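Local coordinates for protein proline dehydrogenase (Bradyrhizobium japonicum USDA 110, PDB 3HAZ) that probably oxidises proline to glutamate in two steps, using a FAD-dependent proline dehydrogenase and an NAD-dependent aldehyde dehydrogenase carried on one chain, at residues A43-I47 against V480-L484; R574-L578 against T671-G677; V680-E686 against L709-D715. All blocks are in the same frame, centred on the assembly; numbering follows the deposited sequence.

Interaction 1. Residues A43-I47 against V480-L484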
loop_
_atom_site.group_PDB
_atom_site.type_symbol
_atom_site.label_atom_id
_atom_site.label_comp_id
_atom_site.label_asym_id
_atom_site.label_seq_id
_atom_site.Cartn_x
_atom_site.Cartn_y
_atom_site.Cartn_z
ATOM N N ALA A 43 -32.351 -25.913 21.112
ATOM C CA ALA A 43 -30.907 -25.884 20.904
ATOM C C ALA A 43 -30.153 -25.169 22.035
ATOM O O ALA A 43 -29.088 -25.626 22.459
ATOM C CB ALA A 43 -30.571 -25.266 19.547
ATOM N N THR A 44 -30.695 -24.050 22.514
ATOM C CA THR A 44 -30.098 -23.359 23.657
ATOM C C THR A 44 -30.064 -24.283 24.879
ATOM O O THR A 44 -29.067 -24.349 25.596
ATOM C CB THR A 44 -30.856 -22.060 24.011
ATOM O OG1 THR A 44 -30.846 -21.172 22.885
ATOM C CG2 THR A 44 -30.208 -21.365 25.204
ATOM N N ARG A 45 -31.153 -25.006 25.109
ATOM C CA ARG A 45 -31.215 -25.928 26.235
ATOM C C ARG A 45 -30.196 -27.062 26.102
ATOM O O ARG A 45 -29.604 -27.491 27.092
ATOM C CB ARG A 45 -32.630 -26.481 26.405
ATOM C CG ARG A 45 -33.641 -25.428 26.874
ATOM C CD ARG A 45 -35.051 -25.989 26.954
ATOM N NE ARG A 45 -35.163 -27.115 27.879
ATOM C CZ ARG A 45 -35.505 -27.002 29.161
ATOM N NH1 ARG A 45 -35.762 -25.805 29.676
ATOM N NH2 ARG A 45 -35.588 -28.082 29.930
ATOM N N LEU A 46 -29.997 -27.546 24.880
ATOM C CA LEU A 46 -29.022 -28.608 24.646
ATOM C C LEU A 46 -27.610 -28.100 24.933
ATOM O O LEU A 46 -26.829 -28.766 25.604
ATOM C CB LEU A 46 -29.124 -29.143 23.215
ATOM C CG LEU A 46 -30.451 -29.798 22.800
ATOM C CD1 LEU A 46 -30.387 -30.295 21.363
ATOM C CD2 LEU A 46 -30.835 -30.936 23.734
ATOM N N ILE A 47 -27.299 -26.909 24.438
ATOM C CA ILE A 47 -25.968 -26.330 24.612
ATOM C C ILE A 47 -25.686 -25.942 26.072
ATOM O O ILE A 47 -24.564 -26.086 26.554
ATOM C CB ILE A 47 -25.772 -25.127 23.682
ATOM C CG1 ILE A 47 -25.664 -25.604 22.232
ATOM C CG2 ILE A 47 -24.539 -24.323 24.085
ATOM C CD1 ILE A 47 -25.886 -24.494 21.221
ATOM N N VAL A 480 -23.098 -18.818 23.206
ATOM C CA VAL A 480 -24.171 -19.709 22.790
ATOM C C VAL A 480 -24.839 -19.258 21.483
ATOM O O VAL A 480 -25.051 -20.070 20.581
ATOM C CB VAL A 480 -25.221 -19.877 23.898
ATOM C CG1 VAL A 480 -26.419 -20.670 23.386
ATOM C CG2 VAL A 480 -24.599 -20.556 25.117
ATOM N N PRO A 481 -25.162 -17.962 21.366
ATOM C CA PRO A 481 -25.830 -17.530 20.133
ATOM C C PRO A 481 -25.010 -17.817 18.873
ATOM O O PRO A 481 -25.593 -18.010 17.807
ATOM C CB PRO A 481 -26.006 -16.023 20.346
ATOM C CG PRO A 481 -26.041 -15.867 21.841
ATOM C CD PRO A 481 -25.044 -16.863 22.342
ATOM N N ALA A 482 -23.687 -17.860 18.998
ATOM C CA ALA A 482 -22.815 -18.157 17.864
ATOM C C ALA A 482 -22.979 -19.595 17.359
ATOM O O ALA A 482 -22.889 -19.862 16.159
ATOM C CB ALA A 482 -21.361 -17.887 18.228
ATOM N N LEU A 483 -23.203 -20.520 18.283
ATOM C CA LEU A 483 -23.405 -21.917 17.926
ATOM C C LEU A 483 -24.760 -22.095 17.254
ATOM O O LEU A 483 -25.041 -23.143 16.668
ATOM C CB LEU A 483 -23.317 -22.794 19.173
ATOM C CG LEU A 483 -22.043 -22.633 20.004
ATOM C CD1 LEU A 483 -22.216 -23.269 21.368
ATOM C CD2 LEU A 483 -20.837 -23.228 19.285
ATOM N N LEU A 484 -25.585 -21.054 17.331
ATOM C CA LEU A 484 -26.976 -21.124 16.890
ATOM C C LEU A 484 -27.232 -20.434 15.556
ATOM O O LEU A 484 -28.372 -20.374 15.089
ATOM C CB LEU A 484 -27.889 -20.514 17.952
ATOM C CG LEU A 484 -28.019 -21.317 19.243
ATOM C CD1 LEU A 484 -29.142 -20.761 20.104
ATOM C CD2 LEU A 484 -28.264 -22.776 18.909
#
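A helix and a weakly wound turn can fit together without a single hydrogen bond when their bumps are complementary, and this contact shows how little area that takes. Only 273 Å² is buried in total, both sides counted. On helix 33-50 the working face is made by Ala43, Thr44 and Ile47, three positions brought to one side by the helical repeat; Val480, Leu483 and Leu484 answer from a single turn. Ile47 is the main bump. It settles into the hollow between the three aliphatic side chains, its CG2 lying 3.9 Å from Val480 CG2 while its CD1 reaches 3.7 Å from Leu483 CB and 3.7 Å from Leu484 CD2. In return, Leu484 pushes its forked end into the depression one turn earlier on the helix. Its CD2 rests 3.5 Å from Ala43 CB, where the small methyl leaves room, and its CD1 lies 3.3 Å from Thr44 OG1. That hydroxyl is hydrogen-bonded to the carbonyl O of His40, so its polar demand is met although a leucine methyl lies against it. Val480 sits against the helix flank between Thr44 and Ile47, its CG1 4.3 Å from Thr44 CG2. The backbones stay well apart, with CA atoms 7.4 Å apart for Ala43 and Leu484.

Leu46 presses on helices 399-409 and 425-434 of the barrel, and Ala43 on the former, so helix 33-50 is wedged between the proline dehydrogenase barrel and 480-484. Ile47 and Leu483 both touch the FAD-binding Phe469 of helix 469-473, and Val480 packs on Lys147 of a second subunit.

Interaction 2. Residues R574-L578 against T671-G677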
loop_
_atom_site.group_PDB
_atom_site.type_symbol
_atom_site.label_atom_id
_atom_site.label_comp_id
_atom_site.label_asym_id
_atom_site.label_seq_id
_atom_site.Cartn_x
_atom_site.Cartn_y
_atom_site.Cartn_z
ATOM N N ARG A 574 8.433 -18.679 -27.898
ATOM C CA ARG A 574 8.858 -20.040 -27.581
ATOM C C ARG A 574 7.931 -20.636 -26.517
ATOM O O ARG A 574 7.488 -21.780 -26.635
ATOM C CB ARG A 574 10.317 -20.079 -27.112
ATOM C CG ARG A 574 11.287 -19.310 -28.005
ATOM C CD ARG A 574 12.729 -19.785 -27.839
ATOM N NE ARG A 574 13.273 -19.510 -26.511
ATOM C CZ ARG A 574 14.061 -18.477 -26.215
ATOM N NH1 ARG A 574 14.400 -17.603 -27.149
ATOM N NH2 ARG A 574 14.514 -18.316 -24.975
ATOM N N ALA A 575 7.625 -19.843 -25.495
ATOM C CA ALA A 575 6.743 -20.280 -24.414
ATOM C C ALA A 575 5.356 -20.633 -24.941
ATOM O O ALA A 575 4.734 -21.611 -24.505
ATOM C CB ALA A 575 6.648 -19.200 -23.337
ATOM N N ALA A 576 4.878 -19.836 -25.888
ATOM C CA ALA A 576 3.562 -20.061 -26.467
ATOM C C ALA A 576 3.518 -21.398 -27.201
ATOM O O ALA A 576 2.482 -22.059 -27.236
ATOM C CB ALA A 576 3.178 -18.904 -27.414
ATOM N N ALA A 577 4.639 -21.787 -27.801
ATOM C CA ALA A 577 4.711 -23.071 -28.493
ATOM C C ALA A 577 4.582 -24.230 -27.492
ATOM O O ALA A 577 3.817 -25.172 -27.712
ATOM C CB ALA A 577 6.003 -23.181 -29.283
ATOM N N LEU A 578 5.334 -24.157 -26.398
ATOM C CA LEU A 578 5.223 -25.156 -25.335
ATOM C C LEU A 578 3.788 -25.262 -24.817
ATOM O O LEU A 578 3.265 -26.362 -24.634
ATOM C CB LEU A 578 6.181 -24.837 -24.180
ATOM C CG LEU A 578 7.532 -25.566 -24.166
ATOM C CD1 LEU A 578 8.264 -25.388 -25.481
ATOM C CD2 LEU A 578 8.402 -25.092 -23.005
ATOM N N THR A 671 11.651 -29.927 -24.466
ATOM C CA THR A 671 11.044 -28.608 -24.324
ATOM C C THR A 671 11.879 -27.679 -23.442
ATOM O O THR A 671 11.872 -26.470 -23.637
ATOM C CB THR A 671 9.602 -28.679 -23.772
ATOM O OG1 THR A 671 9.603 -29.315 -22.485
ATOM C CG2 THR A 671 8.689 -29.445 -24.727
ATOM N N ALA A 672 12.601 -28.238 -22.479
ATOM C CA ALA A 672 13.498 -27.423 -21.666
ATOM C C ALA A 672 14.583 -26.801 -22.542
ATOM O O ALA A 672 14.801 -25.592 -22.502
ATOM C CB ALA A 672 14.123 -28.247 -20.568
ATOM N N ALA A 673 15.263 -27.643 -23.320
ATOM C CA ALA A 673 16.325 -27.201 -24.226
ATOM C C ALA A 673 15.794 -26.178 -25.226
ATOM O O ALA A 673 16.392 -25.116 -25.424
ATOM C CB ALA A 673 16.927 -28.404 -24.959
ATOM N N LEU A 674 14.667 -26.504 -25.850
ATOM C CA LEU A 674 13.990 -25.592 -26.764
ATOM C C LEU A 674 13.629 -24.266 -26.101
ATOM O O LEU A 674 13.853 -23.190 -26.676
ATOM C CB LEU A 674 12.724 -26.244 -27.325
ATOM C CG LEU A 674 12.898 -27.355 -28.356
ATOM C CD1 LEU A 674 11.562 -28.050 -28.605
ATOM C CD2 LEU A 674 13.501 -26.815 -29.665
ATOM N N MET A 675 13.072 -24.331 -24.894
ATOM C CA MET A 675 12.649 -23.110 -24.207
ATOM C C MET A 675 13.834 -22.181 -23.951
ATOM O O MET A 675 13.701 -20.956 -24.018
ATOM C CB MET A 675 11.913 -23.418 -22.897
ATOM C CG MET A 675 11.363 -22.172 -22.206
ATOM S SD MET A 675 10.042 -21.363 -23.150
ATOM C CE MET A 675 10.556 -19.651 -23.003
ATOM N N ALA A 676 14.992 -22.766 -23.670
ATOM C CA ALA A 676 16.194 -21.984 -23.387
ATOM C C ALA A 676 16.796 -21.353 -24.644
ATOM O O ALA A 676 17.730 -20.556 -24.557
ATOM C CB ALA A 676 17.223 -22.838 -22.686
ATOM N N GLY A 677 16.264 -21.718 -25.808
ATOM C CA GLY A 677 16.699 -21.125 -27.059
ATOM C C GLY A 677 17.661 -21.996 -27.850
ATOM O O GLY A 677 18.319 -21.528 -28.775
HETATM O O HOH W 1 17.400 -17.584 -24.380
#
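Helices 571-587 and 664-675 run nearly antiparallel here, their local axes 159° apart in direction and 10.1 Å apart at closest approach. Arg574 therefore lies opposite Met675 (CA atoms 5.9 Å apart) and Leu578 opposite Thr671 (CA atoms 6.8 Å apart). The second helix finishes in a Schellman motif: Gly677 adopts a positive phi of 101°, and a side chain there would collide with the preceding carbonyl oxygen.

Carbonyls at a helix C terminus lack the next turn's amides, and an arginine can take their place. Arg574 does so with a fork: NE and NH2 each donate to Met675 O at 2.9 Å, which lies near the guanidinium plane, while Gly677 N sits over one face of the group. Water 1 extends the network, donating to Ala676 O (3.0 Å) and weakly accepting from Arg574 NH2 (3.0 Å). Farther along helix 571-587, toward Leu578, the interface is apolar. The methyl CE of Met675 lies 3.9 Å from Ala575 CB, and Met675 CB meets Leu578 CD2 at 3.9 Å; Leu578 CG then packs 3.8 Å from Thr671 CB.

Within the aldehyde dehydrogenase half, helix 604-629 flanks the pair, Phe629 touching both Arg574 and Ala676. Trp566 NE1 supplies a hydrogen bond to Leu674 O, and Ala673 and Leu674 lie against Val680 of strand 679-683.

Interaction 3. Residues V680-E686 against L709-D715. With NAD (nicotinamide-adenine-dinucleotide), chain D.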
loop_
_atom_site.group_PDB
_atom_site.type_symbol
_atom_site.label_atom_id
_atom_site.label_comp_id
_atom_site.label_asym_id
_atom_site.label_seq_id
_atom_site.Cartn_x
_atom_site.Cartn_y
_atom_site.Cartn_z
ATOM N N VAL A 680 17.447 -28.742 -31.048
ATOM C CA VAL A 680 17.595 -30.051 -30.433
ATOM C C VAL A 680 17.630 -31.201 -31.438
ATOM O O VAL A 680 16.855 -31.233 -32.398
ATOM C CB VAL A 680 16.461 -30.309 -29.414
ATOM C CG1 VAL A 680 16.648 -31.652 -28.731
ATOM C CG2 VAL A 680 16.411 -29.187 -28.387
ATOM N N VAL A 681 18.554 -32.128 -31.216
ATOM C CA VAL A 681 18.497 -33.436 -31.850
ATOM C C VAL A 681 18.189 -34.453 -30.756
ATOM O O VAL A 681 18.957 -34.607 -29.803
ATOM C CB VAL A 681 19.812 -33.797 -32.574
ATOM C CG1 VAL A 681 19.742 -35.219 -33.120
ATOM C CG2 VAL A 681 20.087 -32.803 -33.706
ATOM N N ALA A 682 17.050 -35.125 -30.885
ATOM C CA ALA A 682 16.573 -36.042 -29.854
ATOM C C ALA A 682 16.663 -37.492 -30.310
ATOM O O ALA A 682 16.209 -37.834 -31.404
ATOM C CB ALA A 682 15.132 -35.703 -29.482
ATOM N N LYS A 683 17.252 -38.342 -29.473
ATOM C CA LYS A 683 17.264 -39.778 -29.741
ATOM C C LYS A 683 16.557 -40.527 -28.621
ATOM O O LYS A 683 17.040 -40.565 -27.488
ATOM C CB LYS A 683 18.687 -40.321 -29.911
ATOM C CG LYS A 683 18.713 -41.734 -30.500
ATOM C CD LYS A 683 19.856 -42.567 -29.956
ATOM C CE LYS A 683 19.526 -43.144 -28.591
ATOM N NZ LYS A 683 18.764 -44.429 -28.666
ATOM N N PRO A 684 15.401 -41.122 -28.940
ATOM C CA PRO A 684 14.612 -41.844 -27.939
ATOM C C PRO A 684 15.180 -43.235 -27.712
ATOM O O PRO A 684 15.979 -43.715 -28.516
ATOM C CB PRO A 684 13.241 -41.956 -28.601
ATOM C CG PRO A 684 13.544 -41.995 -30.078
ATOM C CD PRO A 684 14.792 -41.171 -30.282
ATOM N N ALA A 685 14.769 -43.869 -26.621
ATOM C CA ALA A 685 15.129 -45.253 -26.364
ATOM C C ALA A 685 14.680 -46.130 -27.526
ATOM O O ALA A 685 13.612 -45.919 -28.106
ATOM C CB ALA A 685 14.500 -45.729 -25.068
ATOM N N GLU A 686 15.502 -47.116 -27.860
ATOM C CA GLU A 686 15.210 -48.008 -28.968
ATOM C C GLU A 686 13.829 -48.658 -28.848
ATOM O O GLU A 686 13.166 -48.896 -29.858
ATOM C CB GLU A 686 16.295 -49.080 -29.087
ATOM C CG GLU A 686 16.554 -49.521 -30.514
ATOM C CD GLU A 686 17.633 -50.580 -30.613
ATOM O OE1 GLU A 686 18.079 -51.076 -29.557
ATOM O OE2 GLU A 686 18.029 -50.916 -31.751
ATOM N N LEU A 709 14.169 -28.770 -34.312
ATOM C CA LEU A 709 13.961 -30.051 -33.638
ATOM C C LEU A 709 13.997 -31.240 -34.595
ATOM O O LEU A 709 13.161 -31.342 -35.492
ATOM C CB LEU A 709 12.622 -30.039 -32.889
ATOM C CG LEU A 709 12.187 -31.351 -32.225
ATOM C CD1 LEU A 709 13.158 -31.756 -31.120
ATOM C CD2 LEU A 709 10.768 -31.231 -31.676
ATOM N N TYR A 710 14.952 -32.144 -34.384
ATOM C CA TYR A 710 15.073 -33.344 -35.207
ATOM C C TYR A 710 15.066 -34.622 -34.377
ATOM O O TYR A 710 15.704 -34.698 -33.328
ATOM C CB TYR A 710 16.345 -33.292 -36.066
ATOM C CG TYR A 710 16.333 -32.167 -37.074
ATOM C CD1 TYR A 710 16.634 -30.868 -36.691
ATOM C CD2 TYR A 710 16.009 -32.401 -38.404
ATOM C CE1 TYR A 710 16.622 -29.833 -37.606
ATOM C CE2 TYR A 710 15.989 -31.364 -39.331
ATOM C CZ TYR A 710 16.297 -30.084 -38.920
ATOM O OH TYR A 710 16.280 -29.042 -39.822
ATOM N N LEU A 711 14.343 -35.625 -34.860
ATOM C CA LEU A 711 14.336 -36.934 -34.223
ATOM C C LEU A 711 15.272 -37.884 -34.960
ATOM O O LEU A 711 15.160 -38.058 -36.172
ATOM C CB LEU A 711 12.929 -37.523 -34.213
ATOM C CG LEU A 711 12.783 -38.778 -33.354
ATOM C CD1 LEU A 711 12.722 -38.388 -31.880
ATOM C CD2 LEU A 711 11.547 -39.567 -33.759
ATOM N N VAL A 712 16.195 -38.491 -34.222
ATOM C CA VAL A 712 17.061 -39.527 -34.768
ATOM C C VAL A 712 16.888 -40.798 -33.947
ATOM O O VAL A 712 17.146 -40.802 -32.745
ATOM C CB VAL A 712 18.536 -39.105 -34.726
ATOM C CG1 VAL A 712 19.431 -40.270 -35.104
ATOM C CG2 VAL A 712 18.775 -37.919 -35.652
ATOM N N THR A 713 16.441 -41.872 -34.589
ATOM C CA THR A 713 16.243 -43.138 -33.889
ATOM C C THR A 713 17.399 -44.110 -34.101
ATOM O O THR A 713 18.135 -44.021 -35.086
ATOM C CB THR A 713 14.934 -43.832 -34.309
ATOM O OG1 THR A 713 14.953 -44.075 -35.723
ATOM C CG2 THR A 713 13.732 -42.965 -33.946
ATOM N N GLY A 714 17.542 -45.044 -33.167
ATOM C CA GLY A 714 18.584 -46.047 -33.240
ATOM C C GLY A 714 18.981 -46.541 -31.865
ATOM O O GLY A 714 18.304 -46.262 -30.872
ATOM N N ASP A 715 20.089 -47.269 -31.806
ATOM C CA ASP A 715 20.577 -47.833 -30.554
ATOM C C ASP A 715 21.540 -46.888 -29.840
ATOM O O ASP A 715 21.591 -45.692 -30.135
ATOM C CB ASP A 715 21.263 -49.174 -30.815
ATOM C CG ASP A 715 22.202 -49.123 -32.004
ATOM O OD1 ASP A 715 22.568 -48.006 -32.433
ATOM O OD2 ASP A 715 22.570 -50.202 -32.516
HETATM P PA NAD D . 20.143 -46.787 -20.698
HETATM O O1A NAD D . 21.557 -46.268 -20.048
HETATM O O2A NAD D . 20.208 -48.238 -20.935
HETATM O O5B NAD D . 19.932 -45.978 -22.142
HETATM C C5B NAD D . 19.012 -44.896 -22.198
HETATM C C4B NAD D . 19.241 -44.029 -23.446
HETATM O O4B NAD D . 20.658 -43.773 -23.782
HETATM C C3B NAD D . 18.688 -44.635 -24.800
HETATM O O3B NAD D . 17.897 -43.853 -25.642
HETATM C C2B NAD D . 19.927 -45.346 -25.337
HETATM O O2B NAD D . 19.886 -45.976 -26.598
HETATM C C1B NAD D . 20.945 -44.326 -25.063
HETATM N N9A NAD D . 22.299 -44.899 -25.073
HETATM C C8A NAD D . 22.656 -46.182 -24.806
HETATM N N7A NAD D . 24.074 -46.276 -24.929
HETATM C C5A NAD D . 24.567 -44.998 -25.281
HETATM C C6A NAD D . 25.853 -44.530 -25.524
HETATM N N6A NAD D . 26.982 -45.440 -25.423
HETATM N N1A NAD D . 26.054 -43.227 -25.850
HETATM C C2A NAD D . 24.975 -42.364 -25.944
HETATM N N3A NAD D . 23.708 -42.823 -25.705
HETATM C C4A NAD D . 23.504 -44.145 -25.373
HETATM O O3 NAD D . 18.853 -46.389 -19.702
HETATM P PN NAD D . 17.374 -47.138 -19.926
HETATM O O1N NAD D . 17.602 -48.787 -19.975
HETATM O O2N NAD D . 16.764 -46.672 -21.173
HETATM O O5D NAD D . 16.355 -46.771 -18.657
HETATM C C5D NAD D . 16.606 -47.320 -17.371
HETATM C C4D NAD D . 17.551 -46.444 -16.521
HETATM O O4D NAD D . 17.352 -44.967 -16.613
HETATM C C3D NAD D . 17.718 -46.714 -14.964
HETATM O O3D NAD D . 18.995 -47.006 -14.449
HETATM C C2D NAD D . 16.941 -45.507 -14.397
HETATM O O2D NAD D . 16.847 -45.282 -13.003
HETATM C C1D NAD D . 17.373 -44.431 -15.306
HETATM N N1N NAD D . 16.395 -43.338 -15.223
HETATM C C2N NAD D . 16.624 -42.278 -14.326
HETATM C C3N NAD D . 15.647 -41.197 -14.224
HETATM C C7N NAD D . 15.903 -40.033 -13.251
HETATM O O7N NAD D . 15.232 -39.066 -13.318
HETATM N N7N NAD D . 17.044 -40.068 -12.358
HETATM C C4N NAD D . 14.421 -41.224 -15.059
HETATM C C5N NAD D . 14.197 -42.275 -15.952
HETATM C C6N NAD D . 15.186 -43.371 -16.060
HETATM O O HOH W 2 15.621 -44.880 -31.170
#
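One lysine amine, Lys683 NZ, draws both segments and the cofactor together. Its three strong bonds, to Pro684 O (2.9 Å), Gly714 O (2.9 Å) and NAD O2B (2.8 Å), match its three hydrogens; NAD O3B (3.2 Å) and Asp715 O (3.4 Å) are weak, presumably shared, partners of NZ. Two converging loops thus hold it against the adenosine ribose hydroxyls. Behind it the strands pair in parallel register: Tyr710 N to Val680 O (2.9 Å), Ala682 N to Tyr710 O (2.8 Å), Val712 N to Ala682 O (2.9 Å). This is a beta-alpha-beta unit, strand 679-683, helix 689-702 and strand 709-711, in the Rossmann-like NAD domain of aldehyde dehydrogenases. Val681 CG1 and Val712 CG2 (3.8 Å) meet on the side of helices 549-567 and 716-724; Leu709 and Leu711 face helices 664-675 and 689-702. Water 2 bridges Pro684 O (2.9 Å) and Gly714 N (2.8 Å). Asp715, poorly ordered, holds the N-cap position of helix 716-724, its OD1 making weak hydrogen bonds to Arg717 N and Ile718 N.

How the interactions relate
Read from the N terminus, the three contacts follow one another in series, with none nested or crossed. Interaction 1 closes by far the longest loop: 432 residues, including the strands of the proline dehydrogenase barrel, separate its halves, so an N-terminal helix is tied to a turn that follows the barrel. Interaction 2 closes a loop of 92 residues within the aldehyde dehydrogenase half, and interaction 3 one of 22, the crossover of a beta-alpha-beta unit. Interaction 1 stands apart, its centre about 60 Å from that of interaction 2 and 71 Å from that of interaction 3. Those two are neighbours, their centres about 18 Å apart, for helix 664-675 leads into strand 679-683.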